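Long-range contacts in extracellular solute-binding protein, family 1 (Bifidobacterium longum subsp. infantis ATCC 15697, PDB 3QUF), which probably binds an extracellular solute and delivers it to a membrane transporter, as family 1 solute-binding proteins do: residues E382-Q386 with D399-L404; F226-E230 with Q387-V391; A195-G199 with K220-V225. All coordinates share one frame; numbering follows the deposited sequence.

In the fold
Three contacts knit together one helical region whose pieces come from the middle and the C-terminal end of the chain. Interactions 1 and 2 share helix 376-391 and lie about 10 Å apart between centres; interactions 2 and 3 share helix 223-234, with centres about 13 Å apart. Interaction 1 also touches both of the others directly: Leu404 CD1 sits 3.5 Å from Trp222 CE3 of interaction 3 and 3.9 Å from Phe226 CZ of interaction 2, while Ala400 CB lies 3.6 Å from Ile390 CD1. All three centres are 18 to 21 Å from the centre of the chain, on the same side of it, and none of these contacts has an identified ligand-binding role.

Interaction 1: residues E382-Q386 with D399-L404; sequences EGIAQ and DAAKAL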
loop_
_atom_site.group_PDB
_atom_site.type_symbol
_atom_site.label_atom_id
_atom_site.label_comp_id
_atom_site.label_asym_id
_atom_site.label_seq_id
_atom_site.Cartn_x
_atom_site.Cartn_y
_atom_site.Cartn_z
ATOM N N GLU A 382 -6.140 13.822 -9.584
ATOM C CA GLU A 382 -6.487 15.099 -8.971
ATOM C C GLU A 382 -5.582 15.377 -7.758
ATOM O O GLU A 382 -5.109 16.517 -7.568
ATOM C CB GLU A 382 -7.973 15.119 -8.556
ATOM C CG GLU A 382 -8.483 16.480 -8.077
ATOM C CD GLU A 382 -8.376 17.629 -9.107
ATOM O OE1 GLU A 382 -8.239 17.379 -10.325
ATOM O OE2 GLU A 382 -8.466 18.809 -8.694
ATOM N N GLY A 383 -5.321 14.355 -6.957
ATOM C CA GLY A 383 -4.489 14.519 -5.778
ATOM C C GLY A 383 -3.055 14.874 -6.136
ATOM O O GLY A 383 -2.439 15.704 -5.472
ATOM N N ILE A 384 -2.540 14.242 -7.201
ATOM C CA ILE A 384 -1.207 14.571 -7.729
ATOM C C ILE A 384 -1.164 16.021 -8.174
ATOM O O ILE A 384 -0.242 16.776 -7.813
ATOM C CB ILE A 384 -0.795 13.625 -8.889
ATOM C CG1 ILE A 384 -0.582 12.198 -8.384
ATOM C CG2 ILE A 384 0.472 14.160 -9.596
ATOM C CD1 ILE A 384 -0.552 11.102 -9.530
ATOM N N ALA A 385 -2.159 16.452 -8.954
ATOM C CA ALA A 385 -2.229 17.848 -9.399
ATOM C C ALA A 385 -2.245 18.818 -8.217
ATOM O O ALA A 385 -1.486 19.780 -8.196
ATOM C CB ALA A 385 -3.468 18.043 -10.299
ATOM N N GLN A 386 -3.036 18.517 -7.183
ATOM C CA GLN A 386 -3.157 19.435 -6.056
ATOM C C GLN A 386 -1.880 19.467 -5.229
ATOM O O GLN A 386 -1.456 20.540 -4.782
ATOM C CB GLN A 386 -4.339 19.065 -5.157
ATOM C CG GLN A 386 -5.707 19.116 -5.833
ATOM C CD GLN A 386 -5.966 20.411 -6.522
ATOM O OE1 GLN A 386 -5.767 21.475 -5.953
ATOM N NE2 GLN A 386 -6.422 20.344 -7.751
ATOM N N ASP A 399 -7.829 25.055 -0.265
ATOM C CA ASP A 399 -8.184 24.987 -1.695
ATOM C C ASP A 399 -7.941 23.594 -2.267
ATOM O O ASP A 399 -8.747 23.098 -3.053
ATOM C CB ASP A 399 -7.379 25.982 -2.544
ATOM C CG ASP A 399 -7.723 27.455 -2.263
ATOM O OD1 ASP A 399 -8.904 27.783 -1.922
ATOM O OD2 ASP A 399 -6.781 28.290 -2.417
ATOM N N ALA A 400 -6.812 22.987 -1.920
ATOM C CA ALA A 400 -6.512 21.622 -2.364
ATOM C C ALA A 400 -7.571 20.648 -1.877
ATOM O O ALA A 400 -8.068 19.820 -2.645
ATOM C CB ALA A 400 -5.141 21.181 -1.870
ATOM N N ALA A 401 -7.932 20.746 -0.599
ATOM C CA ALA A 401 -8.955 19.870 -0.050
ATOM C C ALA A 401 -10.323 20.093 -0.707
ATOM O O ALA A 401 -11.030 19.131 -0.995
ATOM C CB ALA A 401 -9.032 20.007 1.472
ATOM N N LYS A 402 -10.666 21.351 -0.976
ATOM C CA LYS A 402 -11.940 21.670 -1.619
ATOM C C LYS A 402 -11.971 21.083 -3.029
ATOM O O LYS A 402 -13.023 20.596 -3.475
ATOM C CB LYS A 402 -12.186 23.181 -1.662
ATOM C CG LYS A 402 -12.484 23.811 -0.278
ATOM C CD LYS A 402 -12.633 25.339 -0.362
ATOM C CE LYS A 402 -13.511 25.878 0.763
ATOM N NZ LYS A 402 -13.679 27.379 0.686
ATOM N N ALA A 403 -10.830 21.117 -3.731
ATOM C CA ALA A 403 -10.765 20.514 -5.078
ATOM C C ALA A 403 -10.992 19.002 -5.063
ATOM O O ALA A 403 -11.684 18.448 -5.916
ATOM C CB ALA A 403 -9.460 20.851 -5.764
ATOM N N LEU A 404 -10.414 18.325 -4.077
ATOM C CA LEU A 404 -10.661 16.909 -3.891
ATOM C C LEU A 404 -12.143 16.616 -3.588
ATOM O O LEU A 404 -12.698 15.699 -4.147
ATOM C CB LEU A 404 -9.756 16.330 -2.806
ATOM C CG LEU A 404 -8.269 16.189 -3.194
ATOM C CD1 LEU A 404 -7.453 15.757 -1.996
ATOM C CD2 LEU A 404 -8.078 15.198 -4.331
HETATM O O HOH W 1 -11.664 19.439 -8.482
#
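The amide of Gln386 lies beneath the methyl of Ala403, whose CB stands almost squarely over one face of the group, 3.6 Å from Gln386 CD. OE1 and NE2 are nearly as close to that methyl, and OE1 extends on toward Ala400, ending 3.7 Å from its CA. On its nitrogen side the amide makes a weak bond to a carboxylate one helical turn back: Gln386 NE2 donates to Glu382 OE2 over 2.7 Å, but with an N-H...O angle of only 121°. The Gln386 chain reaches this position by bending at chi2 (-52°), which folds the amide back over its own helix toward Glu382. Helices 376-391 and 397-408 form a helical hairpin, running antiparallel with their short axes 164° apart and 9.9 Å from each other at closest approach. Between the helices Ala400 CB meets Gln386 CB at 4.0 Å. Further along, Leu404 slides past Glu382 in the opposite direction and rests its CD2 against the bare backbone of Gly383, 3.9 Å from the glycine N. Leu404 also touches Met379, Phe218, Trp222 and Phe226, so that this end of the contact continues into apolar packing. Along the more exposed flank, one water bridges the helices, donating to the carbonyl oxygen of Ala403 at 2.8 Å and, over a longer leg of 3.3 Å, to Glu382 OE2.

Interaction 2: residues F226-E230 with Q387-V391; sequences FKRWE and QQKIV
Trp229 packs closely against Val391 and Gln387, and this is the tight part of the contact. The six-membered end of its indole pushes between the two: CH2 is 3.5 Å from Val391 CG2, and CZ3 lies 3.9 Å from Gln387 CB. The carbonyl oxygen of Gln387 meets the edge of the indole in its plane, 3.7 Å from CZ3, while also accepting the helical bond from Val391 N. With CG turned away from its own backbone N (chi1 -157°), Trp229 extends across to the other helix, and its NE1 is hydrogen-bonded to Ser189 OG. Ile390 is the residue most covered by the opposing segment. Its two branches divide the work, CG2 going to Trp229 and Glu230 and CD1 making a plain apolar contact with the Phe226 ring, which crosses the isoleucine at about a right angle. This is an apolar helix-helix packing, the segment axes crossing at -46° and 10.5 Å apart, that joins helix 223-234 to helix 376-391, more than 150 residues later in the chain. Phe190 adds a third element, stacking on Phe226 and meeting Trp229 edge-to-face. An alanine in place of Trp229 would remove the indole, and the consequence would probably be a gap beside Val391 and Gln387 CB and a Ser189 hydroxyl left without its indole partner. Gln387 is secured at its far end, its amide bonded to the backbone of Ala187, Gln185 and Phe182. The looser flank belongs to Glu230, which is partly exposed: only its aliphatic part packs, CB lying 3.7 Å from Ile390 CG2. Its extended chain carries the carboxylate past the isoleucine, where OE1 accepts a weak hydrogen bond from Ala397 N.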
loop_
_atom_site.group_PDB
_atom_site.type_symbol
_atom_site.label_atom_id
_atom_site.label_comp_id
_atom_site.label_asym_id
_atom_site.label_seq_id
_atom_site.Cartn_x
_atom_site.Cartn_y
_atom_site.Cartn_z
ATOM N N PHE A 226 -2.825 18.759 4.938
ATOM C CA PHE A 226 -2.244 19.579 3.895
ATOM C C PHE A 226 -1.564 20.817 4.513
ATOM O O PHE A 226 -0.543 21.255 4.016
ATOM C CB PHE A 226 -3.295 20.064 2.913
ATOM C CG PHE A 226 -3.640 19.097 1.779
ATOM C CD1 PHE A 226 -2.660 18.496 1.006
ATOM C CD2 PHE A 226 -4.963 18.864 1.452
ATOM C CE1 PHE A 226 -3.010 17.641 -0.071
ATOM C CE2 PHE A 226 -5.312 18.041 0.391
ATOM C CZ PHE A 226 -4.328 17.432 -0.368
ATOM N N LYS A 227 -2.146 21.379 5.566
ATOM C CA LYS A 227 -1.566 22.570 6.214
ATOM C C LYS A 227 -0.178 22.266 6.760
ATOM O O LYS A 227 0.746 23.084 6.635
ATOM C CB LYS A 227 -2.446 23.102 7.350
ATOM C CG LYS A 227 -3.710 23.831 6.932
ATOM C CD LYS A 227 -4.284 24.656 8.127
ATOM C CE LYS A 227 -5.701 25.227 7.874
ATOM N NZ LYS A 227 -5.887 25.877 6.550
ATOM N N ARG A 228 -0.033 21.113 7.407
ATOM C CA ARG A 228 1.244 20.739 7.980
ATOM C C ARG A 228 2.222 20.341 6.884
ATOM O O ARG A 228 3.410 20.683 6.928
ATOM C CB ARG A 228 1.073 19.638 9.016
ATOM C CG ARG A 228 0.195 20.050 10.193
ATOM C CD ARG A 228 0.718 21.349 10.877
ATOM N NE ARG A 228 2.127 21.215 11.261
ATOM C CZ ARG A 228 3.055 22.178 11.201
ATOM N NH1 ARG A 228 2.768 23.372 10.741
ATOM N NH2 ARG A 228 4.308 21.923 11.582
ATOM N N TRP A 229 1.713 19.669 5.866
ATOM C CA TRP A 229 2.544 19.325 4.704
ATOM C C TRP A 229 2.978 20.607 3.964
ATOM O O TRP A 229 4.149 20.729 3.611
ATOM C CB TRP A 229 1.781 18.347 3.774
ATOM C CG TRP A 229 2.635 17.515 2.879
ATOM C CD1 TRP A 229 3.438 16.505 3.236
ATOM C CD2 TRP A 229 2.751 17.639 1.456
ATOM N NE1 TRP A 229 4.051 15.960 2.125
ATOM C CE2 TRP A 229 3.629 16.629 1.020
ATOM C CE3 TRP A 229 2.168 18.475 0.509
ATOM C CZ2 TRP A 229 3.981 16.460 -0.306
ATOM C CZ3 TRP A 229 2.498 18.289 -0.817
ATOM C CH2 TRP A 229 3.411 17.296 -1.210
ATOM N N GLU A 230 2.066 21.563 3.768
ATOM C CA GLU A 230 2.377 22.859 3.129
ATOM C C GLU A 230 3.473 23.588 3.944
ATOM O O GLU A 230 4.379 24.216 3.378
ATOM C CB GLU A 230 1.107 23.726 3.000
ATOM C CG GLU A 230 1.316 25.105 2.341
ATOM C CD GLU A 230 0.062 25.997 2.360
ATOM O OE1 GLU A 230 -0.940 25.640 3.019
ATOM O OE2 GLU A 230 0.079 27.074 1.727
ATOM N N GLN A 387 -1.240 18.309 -5.022
ATOM C CA GLN A 387 -0.065 18.293 -4.161
ATOM C C GLN A 387 1.064 19.099 -4.803
ATOM O O GLN A 387 1.819 19.827 -4.122
ATOM C CB GLN A 387 0.357 16.868 -3.811
ATOM C CG GLN A 387 1.079 16.121 -4.858
ATOM C CD GLN A 387 1.139 14.614 -4.543
ATOM O OE1 GLN A 387 0.622 14.160 -3.517
ATOM N NE2 GLN A 387 1.753 13.837 -5.459
ATOM N N GLN A 388 1.186 18.982 -6.128
ATOM C CA GLN A 388 2.188 19.758 -6.834
ATOM C C GLN A 388 1.924 21.284 -6.695
ATOM O O GLN A 388 2.849 22.069 -6.447
ATOM C CB GLN A 388 2.267 19.317 -8.295
ATOM C CG GLN A 388 2.809 17.912 -8.549
ATOM C CD GLN A 388 2.646 17.464 -9.995
ATOM O OE1 GLN A 388 2.241 18.255 -10.835
ATOM N NE2 GLN A 388 2.965 16.210 -10.295
ATOM N N LYS A 389 0.664 21.699 -6.813
ATOM C CA LYS A 389 0.305 23.113 -6.650
ATOM C C LYS A 389 0.574 23.616 -5.231
ATOM O O LYS A 389 0.946 24.760 -5.033
ATOM C CB LYS A 389 -1.161 23.353 -7.003
ATOM C CG LYS A 389 -1.429 23.164 -8.465
ATOM C CD LYS A 389 -2.923 23.359 -8.868
ATOM C CE LYS A 389 -3.190 22.671 -10.214
ATOM N NZ LYS A 389 -4.638 22.477 -10.581
ATOM N N ILE A 390 0.368 22.761 -4.231
ATOM C CA ILE A 390 0.698 23.157 -2.853
ATOM C C ILE A 390 2.186 23.386 -2.721
ATOM O O ILE A 390 2.616 24.417 -2.157
ATOM C CB ILE A 390 0.295 22.117 -1.820
ATOM C CG1 ILE A 390 -1.210 22.073 -1.650
ATOM C CG2 ILE A 390 1.017 22.393 -0.450
ATOM C CD1 ILE A 390 -1.678 20.839 -0.922
ATOM N N VAL A 391 2.988 22.459 -3.245
ATOM C CA VAL A 391 4.448 22.554 -3.098
ATOM C C VAL A 391 4.937 23.838 -3.766
ATOM O O VAL A 391 5.786 24.552 -3.209
ATOM C CB VAL A 391 5.170 21.332 -3.664
ATOM C CG1 VAL A 391 6.694 21.552 -3.678
ATOM C CG2 VAL A 391 4.825 20.090 -2.819
#

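Interaction 3: residues A195-G199 with K220-V225; sequences ASYYG and KDWTPV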
loop_
_atom_site.group_PDB
_atom_site.type_symbol
_atom_site.label_atom_id
_atom_site.label_comp_id
_atom_site.label_asym_id
_atom_site.label_seq_id
_atom_site.Cartn_x
_atom_site.Cartn_y
_atom_site.Cartn_z
ATOM N N ALA A 195 -1.869 9.310 7.725
ATOM C CA ALA A 195 -2.080 8.068 8.453
ATOM C C ALA A 195 -1.962 8.373 9.951
ATOM O O ALA A 195 -2.772 7.923 10.749
ATOM C CB ALA A 195 -1.080 7.006 8.031
ATOM N N SER A 196 -0.978 9.183 10.302
ATOM C CA SER A 196 -0.784 9.582 11.703
ATOM C C SER A 196 -1.917 10.433 12.206
ATOM O O SER A 196 -2.391 10.245 13.333
ATOM C CB SER A 196 0.529 10.311 11.832
ATOM O OG SER A 196 0.756 10.841 13.144
ATOM N N TYR A 197 -2.336 11.415 11.415
ATOM C CA TYR A 197 -3.495 12.240 11.759
ATOM C C TYR A 197 -4.673 11.419 12.203
ATOM O O TYR A 197 -5.308 11.743 13.199
ATOM C CB TYR A 197 -3.890 13.162 10.577
ATOM C CG TYR A 197 -5.222 13.845 10.699
ATOM C CD1 TYR A 197 -5.344 15.057 11.369
ATOM C CD2 TYR A 197 -6.351 13.302 10.114
ATOM C CE1 TYR A 197 -6.547 15.686 11.470
ATOM C CE2 TYR A 197 -7.586 13.958 10.203
ATOM C CZ TYR A 197 -7.655 15.150 10.893
ATOM O OH TYR A 197 -8.875 15.788 10.996
ATOM N N TYR A 198 -4.950 10.343 11.477
ATOM C CA TYR A 198 -6.029 9.453 11.804
ATOM C C TYR A 198 -5.688 8.484 12.926
ATOM O O TYR A 198 -6.513 8.251 13.842
ATOM C CB TYR A 198 -6.411 8.660 10.554
ATOM C CG TYR A 198 -7.138 9.398 9.460
ATOM C CD1 TYR A 198 -8.279 10.162 9.733
ATOM C CD2 TYR A 198 -6.744 9.253 8.137
ATOM C CE1 TYR A 198 -9.004 10.760 8.723
ATOM C CE2 TYR A 198 -7.484 9.858 7.117
ATOM C CZ TYR A 198 -8.625 10.576 7.409
ATOM O OH TYR A 198 -9.373 11.162 6.391
ATOM N N GLY A 199 -4.486 7.914 12.881
ATOM C CA GLY A 199 -4.096 6.877 13.821
ATOM C C GLY A 199 -4.006 7.440 15.230
ATOM O O GLY A 199 -4.336 6.743 16.206
ATOM N N LYS A 220 -12.824 18.736 5.666
ATOM C CA LYS A 220 -12.723 18.571 7.133
ATOM C C LYS A 220 -11.406 17.919 7.548
ATOM O O LYS A 220 -10.717 18.395 8.465
ATOM C CB LYS A 220 -13.897 17.769 7.696
ATOM C CG LYS A 220 -15.241 18.537 7.739
ATOM C CD LYS A 220 -16.388 17.602 8.213
ATOM C CE LYS A 220 -17.801 17.997 7.681
ATOM N NZ LYS A 220 -18.695 16.779 7.398
ATOM N N ASP A 221 -11.058 16.816 6.881
ATOM C CA ASP A 221 -9.978 15.951 7.400
ATOM C C ASP A 221 -8.640 16.061 6.713
ATOM O O ASP A 221 -7.614 15.867 7.361
ATOM C CB ASP A 221 -10.440 14.505 7.441
ATOM C CG ASP A 221 -11.319 14.215 8.643
ATOM O OD1 ASP A 221 -11.044 14.727 9.778
ATOM O OD2 ASP A 221 -12.287 13.484 8.428
ATOM N N TRP A 222 -8.610 16.324 5.414
ATOM C CA TRP A 222 -7.340 16.444 4.738
ATOM C C TRP A 222 -6.753 17.844 4.873
ATOM O O TRP A 222 -5.545 17.985 4.837
ATOM C CB TRP A 222 -7.424 16.061 3.266
ATOM C CG TRP A 222 -7.465 14.558 3.016
ATOM C CD1 TRP A 222 -8.080 13.601 3.790
ATOM C CD2 TRP A 222 -6.850 13.843 1.931
ATOM N NE1 TRP A 222 -7.913 12.362 3.225
ATOM C CE2 TRP A 222 -7.173 12.482 2.081
ATOM C CE3 TRP A 222 -6.093 14.228 0.832
ATOM C CZ2 TRP A 222 -6.732 11.494 1.184
ATOM C CZ3 TRP A 222 -5.669 13.249 -0.079
ATOM C CH2 TRP A 222 -5.990 11.893 0.118
ATOM N N THR A 223 -7.610 18.862 5.028
ATOM C CA THR A 223 -7.097 20.249 5.166
ATOM C C THR A 223 -6.007 20.402 6.202
ATOM O O THR A 223 -4.957 20.945 5.896
ATOM C CB THR A 223 -8.209 21.272 5.433
ATOM O OG1 THR A 223 -9.137 21.216 4.360
ATOM C CG2 THR A 223 -7.628 22.665 5.529
ATOM N N PRO A 224 -6.233 19.909 7.435
ATOM C CA PRO A 224 -5.195 20.079 8.464
ATOM C C PRO A 224 -3.895 19.362 8.157
ATOM O O PRO A 224 -2.830 19.795 8.582
ATOM C CB PRO A 224 -5.822 19.493 9.723
ATOM C CG PRO A 224 -6.971 18.667 9.282
ATOM C CD PRO A 224 -7.444 19.251 7.955
ATOM N N VAL A 225 -3.992 18.281 7.401
ATOM C CA VAL A 225 -2.810 17.527 7.011
ATOM C C VAL A 225 -2.085 18.250 5.905
ATOM O O VAL A 225 -0.866 18.427 5.964
ATOM C CB VAL A 225 -3.158 16.064 6.646
ATOM C CG1 VAL A 225 -1.860 15.224 6.352
ATOM C CG2 VAL A 225 -3.959 15.428 7.777
HETATM O O HOH W 2 -12.043 11.087 7.152
#
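One direct hydrogen bond crosses this contact: Tyr197 OH donates to Asp221 OD1 over 2.7 Å, using the anti lone pair of that oxygen. OD1 lies in the plane of the tyrosine ring, but the carboxylate as a whole is turned 62° from it. The other oxygen, OD2, is held by Ser216 OG and by a water, 2.7 Å away, that donates also to Tyr198 OH. Tyr198 OH and Trp222 NE1 both bond Asp208 OD1; the hydroxyl lies at the indole edge, in its plane, and the two are not bonded to each other. A further polar atom, the carbonyl oxygen of Asp221, sits over one face of Tyr197, 3.4 Å from CE2; it is buried and has no hydrogen-bond partner in the model. Among apolar contacts, Val225 CG2 makes a CH-pi approach to that same face, 4.0 Å from the ring centroid and 29° off its normal. Pro224 CG adds a touch at 3.7 Å from Tyr197 CE1. The anti chi1 of Tyr197 (168°) sends its ring straight across to these residues, and CD2 of that ring lies over a face of Tyr198. Pro224 falls in the first turn of helix 223-234, where a proline is well tolerated. The whole is a helix-helix junction, between the end of helix 188-199 and the break separating helices 218-221 and 223-234, in a helical part of this family 1 solute-binding protein.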